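Local coordinates for protein agarase (Pseudoalteromonas fuliginea, PDB 6XJ9) that probably hydrolyses agarose, the galactan of red algae, as a family 50 glycoside hydrolase of a marine bacterium, at residues Q104-I109 with N116-V121; Y131-D136 with V169-M174; F63-N68 with I190-T195. One frame throughout, in Å; residues are numbered along the deposited sequence.

Overall arrangement
All three contacts lie in the CBM-like domain, and strands 116-123 and 185-193 tie them together. Interaction 1 is a hairpin with a regular antiparallel ladder. Interaction 2 continues from it: strand 169-174 pairs with strand 116-123 and, through a short parallel ladder, with strand 128-134, and its Phe171 packs on Val121 of the hairpin. In interaction 3, on the other flank, strand 185-193 is hydrogen-bonded to strand 103-111, while its contact with 63-68 is apolar and water-mediated. All three are mainly buried; the more exposed places are the Asp108-Asn116 end of the hairpin, Val169 and Gln170 in interaction 2, and the turn at Lys66.

Interaction 1 of 3, residues Q104-I109 with N116-V121; sequences QIYLDI and NYTRSV
Ile105 and Val121 form a hydrogen-bonded pair of an antiparallel beta hairpin in the CBM-like domain, whose backbone bonds run on to Ile109 and Tyr117. On the tight, largely apolar face, Ile105 and Val121 lie side by side with CG1 to CG1 at 3.8 Å; Leu95, Phe93 and Leu91 of strand 89-97 pack on Ile105, Leu107 and Ile109, consistent with the two-layered beta fold of carbohydrate-binding modules. Arg119 shares this face: its NH1 is tied to both strands by a water that donates to Leu107 O and Tyr117 O, and Tyr117 lies over one face of the guanidinium.

The far end of the other face is more open. There Asp108 and Asn116, both partly exposed, set carboxylate and amide almost coplanar (12° apart), and Asn116 ND2 reaches the anti lone pair of Asp108 OD2 at 2.8 Å. Thr118 OG1 also points its hydroxyl at Asp108 OD2, but the modelled 2.4 Å between them is doubtfully short. Replacing Asp108 by alanine removes this shared oxygen, which would probably leave Asn116 ND2 and Thr118 OG1 without a mate across the strands and the amide held through OD1 by Ser110. Toward Gln104 the face is buried again: Ser120 OG, anti to its own N (chi1 -174°), lies over the Tyr106 ring, donates to Ile105 O at 2.8 Å and accepts from Gln104 NE2, whose amide also bonds Leu683 and His685.

Interaction 2 of 3, residues Y131-D136 with V169-M174; sequences YYAKLD and VQFISM
The ring of Tyr132 lies with one face over the backbone of Gln170, whose CA sits 3.9 Å above the ring plane, over its centre. The phenol gets there because CG stands between the backbone N and the carbonyl carbon (chi1 69°), which folds the ring back across the neighbouring strand; Trp164 stacks with the same ring. Phe171 is met differently: the carbonyl group of Tyr132 comes to its edge, Tyr132 O lying 3.4 Å from Phe171 CD1, while CB of Tyr131 approaches obliquely at 3.6 Å from Phe171 CE1. Tyr131 in turn runs alongside Val169, with CD2 3.5 Å from Val169 CB.

These side chains flank a short parallel beta ladder, Tyr131 beside Val169 and Tyr132 beside Gln170. Tyr132 N donates to Val169 O at 2.9 Å, and Phe171 N to Tyr132 O at 2.8 Å. Beyond this the strands part, strand 169-174 going on to bond with strand 116-123. Lys134 passes across the Gln170 side chain, but its ammonium pairs with Asp139 and bonds Thr163, both beyond the ladder. With two backbone bonds between the segments, the pairing probably owes much of its hold to the rings of Tyr131, Tyr132 and Phe171.

Interaction 3 of 3, residues F63-N68 with I190-T195; sequences FQSKKN and ISVQST
At the corner where the chain leaves strand 58-63, Phe63 and Ser65 close over Val192, near the end of strand 185-193 and beside the probable catalytic barrel. Val192 serves both residues, one methyl each. Its CG2 stands over the face of the Phe63 ring, 3.5 Å from the centroid and only 9° off the normal, a well-centred CH-pi contact. Its CG1, anti to the backbone N (chi1 169°), branches off toward Ser65 and meets Ser65 CB at 3.6 Å. The edge of the same Phe63 ring faces the backbone, CE1 lying 3.8 Å from Ile190 O, and Leu201 and Ala71 also touch the phenyl group.

The corner is built from local turns. Gln64 is the centre of an inverse gamma turn, and Ser65 to Lys67 then take helical backbone angles before strand 70-75 begins; Asn68 reaches back across the bend, its ND2 donating to Gln64 O at 2.8 Å. The chain is thereby led into strand 70-75, which carries Ala71 and pairs with strand 185-193 in the beta domain.

Further along, polar groups replace the methyls. Ser65 CB comes within 3.3 Å of Thr195 OG1, and both hydroxyls find their strongest partner in the same acceptor, His197 O. Water joins the two backbones: one molecule accepts from Thr195 N at 2.7 Å and lies 2.6 Å from Ser65 O, and a second lies between Val192 O and Asn68 O, close to both. Arg650, from the loop after strand 640-643, adds bonds to Thr195 O and Lys66 O.

Interaction 1 of 3, residues Q104-I109 with N116-V121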
loop_
_atom_site.group_PDB
_atom_site.type_symbol
_atom_site.label_atom_id
_atom_site.label_comp_id
_atom_site.label_asym_id
_atom_site.label_seq_id
_atom_site.Cartn_x
_atom_site.Cartn_y
_atom_site.Cartn_z
ATOM N N GLN A 104 5.029 16.799 3.762
ATOM C CA GLN A 104 4.210 17.550 4.691
ATOM C C GLN A 104 4.767 18.965 4.757
ATOM O O GLN A 104 5.845 19.180 5.313
ATOM C CB GLN A 104 4.215 16.912 6.087
ATOM C CG GLN A 104 3.401 17.701 7.101
ATOM C CD GLN A 104 3.288 17.019 8.441
ATOM O OE1 GLN A 104 3.913 15.996 8.699
ATOM N NE2 GLN A 104 2.483 17.589 9.316
ATOM N N ILE A 105 4.016 19.915 4.189
ATOM C CA ILE A 105 4.386 21.322 4.280
ATOM C C ILE A 105 3.700 21.939 5.496
ATOM O O ILE A 105 2.610 21.532 5.892
ATOM C CB ILE A 105 4.062 22.093 2.982
ATOM C CG1 ILE A 105 2.587 21.947 2.589
ATOM C CG2 ILE A 105 4.984 21.667 1.854
ATOM C CD1 ILE A 105 2.172 22.773 1.395
ATOM N N TYR A 106 4.388 22.903 6.102
ATOM C CA TYR A 106 3.810 23.735 7.135
ATOM C C TYR A 106 3.570 25.102 6.511
ATOM O O TYR A 106 4.452 25.636 5.835
ATOM C CB TYR A 106 4.755 23.794 8.338
ATOM C CG TYR A 106 4.839 22.492 9.099
ATOM C CD1 TYR A 106 5.651 21.459 8.654
ATOM C CD2 TYR A 106 4.102 22.295 10.258
ATOM C CE1 TYR A 106 5.724 20.253 9.342
ATOM C CE2 TYR A 106 4.174 21.102 10.966
ATOM C CZ TYR A 106 4.979 20.071 10.494
ATOM O OH TYR A 106 5.053 18.884 11.179
ATOM N N LEU A 107 2.353 25.626 6.719
ATOM C CA LEU A 107 1.977 26.928 6.208
ATOM C C LEU A 107 1.820 27.872 7.395
ATOM O O LEU A 107 0.888 27.727 8.187
ATOM C CB LEU A 107 0.688 26.795 5.388
ATOM C CG LEU A 107 -0.052 28.096 5.072
ATOM C CD1 LEU A 107 0.807 29.021 4.227
ATOM C CD2 LEU A 107 -1.367 27.802 4.357
ATOM N N ASP A 108 2.776 28.799 7.527
ATOM C CA ASP A 108 2.731 29.805 8.574
ATOM C C ASP A 108 2.429 31.165 7.950
ATOM O O ASP A 108 3.080 31.575 6.992
ATOM C CB ASP A 108 4.007 29.835 9.411
ATOM C CG ASP A 108 4.151 28.610 10.285
ATOM O OD1 ASP A 108 4.558 27.554 9.754
ATOM O OD2 ASP A 108 3.843 28.722 11.482
ATOM N N ILE A 109 1.388 31.810 8.481
ATOM C CA ILE A 109 0.995 33.159 8.104
ATOM C C ILE A 109 1.153 34.041 9.344
ATOM O O ILE A 109 0.673 33.690 10.421
ATOM C CB ILE A 109 -0.439 33.163 7.541
ATOM C CG1 ILE A 109 -0.619 32.131 6.423
ATOM C CG2 ILE A 109 -0.841 34.559 7.079
ATOM C CD1 ILE A 109 -2.063 31.789 6.112
ATOM N N ASN A 116 1.300 34.667 14.745
ATOM C CA ASN A 116 1.593 33.661 13.734
ATOM C C ASN A 116 0.607 32.507 13.881
ATOM O O ASN A 116 0.188 32.191 14.992
ATOM C CB ASN A 116 3.049 33.196 13.824
ATOM C CG ASN A 116 3.426 32.193 12.752
ATOM O OD1 ASN A 116 3.740 32.571 11.627
ATOM N ND2 ASN A 116 3.399 30.912 13.089
ATOM N N TYR A 117 0.224 31.897 12.752
ATOM C CA TYR A 117 -0.563 30.674 12.799
ATOM C C TYR A 117 -0.009 29.624 11.838
ATOM O O TYR A 117 0.334 29.945 10.704
ATOM C CB TYR A 117 -2.049 30.921 12.535
ATOM C CG TYR A 117 -2.901 29.741 12.926
ATOM C CD1 TYR A 117 -3.186 29.490 14.261
ATOM C CD2 TYR A 117 -3.386 28.847 11.979
ATOM C CE1 TYR A 117 -3.947 28.399 14.649
ATOM C CE2 TYR A 117 -4.149 27.749 12.351
ATOM C CZ TYR A 117 -4.433 27.530 13.689
ATOM O OH TYR A 117 -5.178 26.462 14.091
ATOM N N THR A 118 0.005 28.365 12.307
ATOM C CA THR A 118 0.553 27.223 11.589
ATOM C C THR A 118 -0.569 26.296 11.114
ATOM O O THR A 118 -1.357 25.812 11.927
ATOM C CB THR A 118 1.521 26.449 12.490
ATOM O OG1 THR A 118 2.496 27.361 13.001
ATOM C CG2 THR A 118 2.195 25.294 11.779
ATOM N N ARG A 119 -0.613 26.055 9.793
ATOM C CA ARG A 119 -1.406 24.996 9.175
ATOM C C ARG A 119 -0.447 24.001 8.513
ATOM O O ARG A 119 0.733 24.306 8.361
ATOM C CB ARG A 119 -2.399 25.589 8.170
ATOM C CG ARG A 119 -3.458 26.502 8.779
ATOM C CD ARG A 119 -4.117 27.405 7.752
ATOM N NE ARG A 119 -5.241 28.144 8.324
ATOM C CZ ARG A 119 -5.210 29.411 8.741
ATOM N NH1 ARG A 119 -4.097 30.126 8.668
ATOM N NH2 ARG A 119 -6.301 29.954 9.244
ATOM N N SER A 120 -0.935 22.799 8.158
ATOM C CA SER A 120 -0.100 21.760 7.566
ATOM C C SER A 120 -0.919 20.859 6.641
ATOM O O SER A 120 -2.097 20.622 6.876
ATOM C CB SER A 120 0.601 20.946 8.635
ATOM O OG SER A 120 1.522 20.034 8.045
ATOM N N VAL A 121 -0.277 20.331 5.597
ATOM C CA VAL A 121 -0.925 19.364 4.723
ATOM C C VAL A 121 0.141 18.496 4.059
ATOM O O VAL A 121 1.290 18.911 3.925
ATOM C CB VAL A 121 -1.838 20.053 3.687
ATOM C CG1 VAL A 121 -1.046 20.764 2.601
ATOM C CG2 VAL A 121 -2.821 19.074 3.063
HETATM O O HOH W 1 -1.323 29.225 8.656
#

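Interaction 2 of 3, residues Y131-D136 with V169-M174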
loop_
_atom_site.group_PDB
_atom_site.type_symbol
_atom_site.label_atom_id
_atom_site.label_comp_id
_atom_site.label_asym_id
_atom_site.label_seq_id
_atom_site.Cartn_x
_atom_site.Cartn_y
_atom_site.Cartn_z
ATOM N N TYR A 131 -4.730 23.246 -2.627
ATOM C CA TYR A 131 -4.695 23.196 -1.175
ATOM C C TYR A 131 -5.136 24.557 -0.660
ATOM O O TYR A 131 -4.594 25.580 -1.077
ATOM C CB TYR A 131 -3.285 22.836 -0.703
ATOM C CG TYR A 131 -2.814 21.527 -1.278
ATOM C CD1 TYR A 131 -2.305 21.447 -2.569
ATOM C CD2 TYR A 131 -2.939 20.352 -0.549
ATOM C CE1 TYR A 131 -1.908 20.234 -3.113
ATOM C CE2 TYR A 131 -2.550 19.135 -1.079
ATOM C CZ TYR A 131 -2.025 19.075 -2.359
ATOM O OH TYR A 131 -1.644 17.864 -2.858
ATOM N N TYR A 132 -6.143 24.569 0.216
ATOM C CA TYR A 132 -6.707 25.847 0.614
ATOM C C TYR A 132 -6.799 25.951 2.134
ATOM O O TYR A 132 -6.877 24.949 2.845
ATOM C CB TYR A 132 -8.038 26.083 -0.102
ATOM C CG TYR A 132 -9.136 25.158 0.353
ATOM C CD1 TYR A 132 -9.831 25.403 1.533
ATOM C CD2 TYR A 132 -9.481 24.039 -0.389
ATOM C CE1 TYR A 132 -10.835 24.555 1.969
ATOM C CE2 TYR A 132 -10.492 23.186 0.033
ATOM C CZ TYR A 132 -11.166 23.447 1.215
ATOM O OH TYR A 132 -12.162 22.619 1.647
ATOM N N ALA A 133 -6.766 27.193 2.614
ATOM C CA ALA A 133 -6.938 27.515 4.016
ATOM C C ALA A 133 -7.904 28.691 4.118
ATOM O O ALA A 133 -7.613 29.765 3.599
ATOM C CB ALA A 133 -5.588 27.853 4.603
ATOM N N LYS A 134 -9.061 28.467 4.755
ATOM C CA LYS A 134 -10.061 29.509 4.945
ATOM C C LYS A 134 -9.499 30.544 5.912
ATOM O O LYS A 134 -9.006 30.188 6.978
ATOM C CB LYS A 134 -11.356 28.940 5.541
ATOM C CG LYS A 134 -12.233 28.112 4.606
ATOM C CD LYS A 134 -13.359 27.386 5.334
ATOM C CE LYS A 134 -12.866 26.384 6.352
ATOM N NZ LYS A 134 -13.785 25.232 6.527
ATOM N N LEU A 135 -9.566 31.822 5.526
ATOM C CA LEU A 135 -9.007 32.876 6.359
ATOM C C LEU A 135 -10.126 33.622 7.077
ATOM O O LEU A 135 -9.880 34.274 8.084
ATOM C CB LEU A 135 -8.136 33.805 5.501
ATOM C CG LEU A 135 -6.815 33.183 5.039
ATOM C CD1 LEU A 135 -5.949 34.171 4.267
ATOM C CD2 LEU A 135 -6.048 32.607 6.216
ATOM N N ASP A 136 -11.351 33.493 6.555
ATOM C CA ASP A 136 -12.521 34.177 7.087
ATOM C C ASP A 136 -13.774 33.452 6.607
ATOM O O ASP A 136 -13.813 32.956 5.485
ATOM C CB ASP A 136 -12.558 35.649 6.658
ATOM C CG ASP A 136 -13.827 36.382 7.078
ATOM O OD1 ASP A 136 -13.884 36.855 8.228
ATOM O OD2 ASP A 136 -14.753 36.464 6.249
ATOM N N VAL A 169 -7.952 20.146 -1.371
ATOM C CA VAL A 169 -7.489 19.670 -0.079
ATOM C C VAL A 169 -7.360 20.845 0.885
ATOM O O VAL A 169 -6.575 21.770 0.664
ATOM C CB VAL A 169 -6.140 18.935 -0.200
ATOM C CG1 VAL A 169 -5.745 18.294 1.128
ATOM C CG2 VAL A 169 -6.145 17.918 -1.330
ATOM N N GLN A 170 -8.100 20.759 1.989
ATOM C CA GLN A 170 -8.003 21.774 3.017
ATOM C C GLN A 170 -6.756 21.525 3.870
ATOM O O GLN A 170 -6.485 20.397 4.270
ATOM C CB GLN A 170 -9.272 21.797 3.866
ATOM C CG GLN A 170 -9.251 22.900 4.913
ATOM C CD GLN A 170 -10.500 23.012 5.755
ATOM O OE1 GLN A 170 -11.408 22.181 5.702
ATOM N NE2 GLN A 170 -10.545 24.055 6.563
ATOM N N PHE A 171 -6.003 22.599 4.148
ATOM C CA PHE A 171 -4.932 22.546 5.133
ATOM C C PHE A 171 -5.520 22.194 6.497
ATOM O O PHE A 171 -6.642 22.591 6.819
ATOM C CB PHE A 171 -4.206 23.893 5.238
ATOM C CG PHE A 171 -3.148 24.155 4.194
ATOM C CD1 PHE A 171 -3.477 24.741 2.978
ATOM C CD2 PHE A 171 -1.820 23.837 4.433
ATOM C CE1 PHE A 171 -2.503 25.002 2.026
ATOM C CE2 PHE A 171 -0.844 24.110 3.484
ATOM C CZ PHE A 171 -1.189 24.683 2.278
ATOM N N ILE A 172 -4.733 21.468 7.303
ATOM C CA ILE A 172 -5.107 21.159 8.676
ATOM C C ILE A 172 -4.619 22.278 9.592
ATOM O O ILE A 172 -3.426 22.584 9.626
ATOM C CB ILE A 172 -4.538 19.785 9.097
ATOM C CG1 ILE A 172 -4.892 18.673 8.101
ATOM C CG2 ILE A 172 -4.962 19.435 10.510
ATOM C CD1 ILE A 172 -6.379 18.507 7.836
ATOM N N SER A 173 -5.553 22.875 10.350
ATOM C CA SER A 173 -5.196 23.885 11.337
ATOM C C SER A 173 -4.444 23.227 12.494
ATOM O O SER A 173 -4.950 22.299 13.110
ATOM C CB SER A 173 -6.425 24.624 11.817
ATOM O OG SER A 173 -7.119 25.192 10.717
ATOM N N MET A 174 -3.230 23.712 12.784
ATOM C CA MET A 174 -2.379 23.042 13.753
ATOM C C MET A 174 -2.323 23.821 15.069
ATOM O O MET A 174 -2.725 23.293 16.103
ATOM C CB MET A 174 -0.974 22.798 13.194
ATOM C CG MET A 174 -0.961 22.036 11.870
ATOM S SD MET A 174 -1.480 20.290 11.966
ATOM C CE MET A 174 -0.017 19.519 12.656
#

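Interaction 3 of 3, residues F63-N68 with I190-T195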
loop_
_atom_site.group_PDB
_atom_site.type_symbol
_atom_site.label_atom_id
_atom_site.label_comp_id
_atom_site.label_asym_id
_atom_site.label_seq_id
_atom_site.Cartn_x
_atom_site.Cartn_y
_atom_site.Cartn_z
ATOM N N PHE A 63 13.866 21.720 -1.280
ATOM C CA PHE A 63 14.149 21.913 0.132
ATOM C C PHE A 63 15.339 21.040 0.510
ATOM O O PHE A 63 15.340 19.845 0.247
ATOM C CB PHE A 63 12.949 21.506 0.997
ATOM C CG PHE A 63 11.684 22.306 0.795
ATOM C CD1 PHE A 63 11.487 23.505 1.471
ATOM C CD2 PHE A 63 10.682 21.848 -0.048
ATOM C CE1 PHE A 63 10.320 24.238 1.289
ATOM C CE2 PHE A 63 9.517 22.578 -0.231
ATOM C CZ PHE A 63 9.335 23.771 0.442
ATOM N N GLN A 64 16.359 21.649 1.118
ATOM C CA GLN A 64 17.556 20.901 1.466
ATOM C C GLN A 64 17.350 20.327 2.866
ATOM O O GLN A 64 18.113 20.610 3.785
ATOM C CB GLN A 64 18.800 21.786 1.331
ATOM C CG GLN A 64 18.974 22.392 -0.060
ATOM C CD GLN A 64 20.115 23.380 -0.121
ATOM O OE1 GLN A 64 20.267 24.252 0.735
ATOM N NE2 GLN A 64 20.939 23.250 -1.150
ATOM N N SER A 65 16.306 19.496 2.992
ATOM C CA SER A 65 15.747 19.084 4.268
ATOM C C SER A 65 16.470 17.865 4.840
ATOM O O SER A 65 16.296 17.550 6.017
ATOM C CB SER A 65 14.251 18.861 4.152
ATOM O OG SER A 65 13.944 18.104 2.991
ATOM N N LYS A 66 17.287 17.193 4.022
ATOM C CA LYS A 66 18.135 16.126 4.531
ATOM C C LYS A 66 19.154 16.694 5.516
ATOM O O LYS A 66 19.362 16.126 6.582
ATOM C CB LYS A 66 18.852 15.362 3.413
ATOM C CG LYS A 66 19.555 14.076 3.849
ATOM C CD LYS A 66 20.134 13.300 2.686
ATOM C CE LYS A 66 20.493 11.861 3.001
ATOM N NZ LYS A 66 21.656 11.769 3.914
ATOM N N LYS A 67 19.796 17.801 5.138
ATOM C CA LYS A 67 20.906 18.366 5.893
ATOM C C LYS A 67 20.396 19.413 6.886
ATOM O O LYS A 67 21.051 19.701 7.882
ATOM C CB LYS A 67 21.948 18.940 4.919
ATOM C CG LYS A 67 23.059 19.787 5.542
ATOM C CD LYS A 67 24.062 19.029 6.422
ATOM C CE LYS A 67 25.348 19.808 6.631
ATOM N NZ LYS A 67 26.270 19.148 7.591
ATOM N N ASN A 68 19.216 19.981 6.614
ATOM C CA ASN A 68 18.732 21.106 7.395
ATOM C C ASN A 68 17.337 20.777 7.910
ATOM O O ASN A 68 16.461 20.443 7.117
ATOM C CB ASN A 68 18.699 22.384 6.557
ATOM C CG ASN A 68 20.026 22.688 5.894
ATOM O OD1 ASN A 68 20.909 23.273 6.513
ATOM N ND2 ASN A 68 20.183 22.278 4.649
ATOM N N ILE A 190 6.100 28.684 3.586
ATOM C CA ILE A 190 5.927 27.258 3.360
ATOM C C ILE A 190 7.224 26.577 3.785
ATOM O O ILE A 190 8.259 26.841 3.180
ATOM C CB ILE A 190 5.600 26.960 1.876
ATOM C CG1 ILE A 190 4.314 27.645 1.395
ATOM C CG2 ILE A 190 5.592 25.456 1.594
ATOM C CD1 ILE A 190 3.045 27.171 2.081
ATOM N N SER A 191 7.157 25.705 4.814
ATOM C CA SER A 191 8.356 25.064 5.342
ATOM C C SER A 191 8.255 23.536 5.352
ATOM O O SER A 191 7.162 22.966 5.329
ATOM C CB SER A 191 8.744 25.601 6.707
ATOM O OG SER A 191 7.751 25.314 7.683
ATOM N N VAL A 192 9.435 22.899 5.374
ATOM C CA VAL A 192 9.608 21.470 5.595
ATOM C C VAL A 192 10.433 21.301 6.872
ATOM O O VAL A 192 11.409 22.026 7.070
ATOM C CB VAL A 192 10.258 20.822 4.359
ATOM C CG1 VAL A 192 10.715 19.392 4.609
ATOM C CG2 VAL A 192 9.326 20.886 3.152
ATOM N N GLN A 193 10.008 20.376 7.753
ATOM C CA GLN A 193 10.501 20.341 9.122
ATOM C C GLN A 193 10.840 18.911 9.534
ATOM O O GLN A 193 10.034 17.997 9.356
ATOM C CB GLN A 193 9.482 20.973 10.075
ATOM C CG GLN A 193 9.276 22.464 9.824
ATOM C CD GLN A 193 8.288 23.106 10.767
ATOM O OE1 GLN A 193 7.989 22.589 11.844
ATOM N NE2 GLN A 193 7.753 24.240 10.347
ATOM N N SER A 194 12.052 18.748 10.078
ATOM C CA SER A 194 12.570 17.484 10.594
ATOM C C SER A 194 12.149 16.300 9.728
ATOM O O SER A 194 11.358 15.461 10.165
ATOM C CB SER A 194 12.149 17.269 12.027
ATOM O OG SER A 194 12.530 18.373 12.821
ATOM N N THR A 195 12.681 16.237 8.505
ATOM C CA THR A 195 12.486 15.061 7.675
ATOM C C THR A 195 13.736 14.190 7.775
ATOM O O THR A 195 14.707 14.567 8.435
ATOM C CB THR A 195 12.200 15.428 6.210
ATOM O OG1 THR A 195 13.329 16.121 5.679
ATOM C CG2 THR A 195 10.969 16.292 6.034
HETATM O O HOH W 2 14.472 18.148 7.832
HETATM O O HOH W 3 13.586 20.638 6.797
#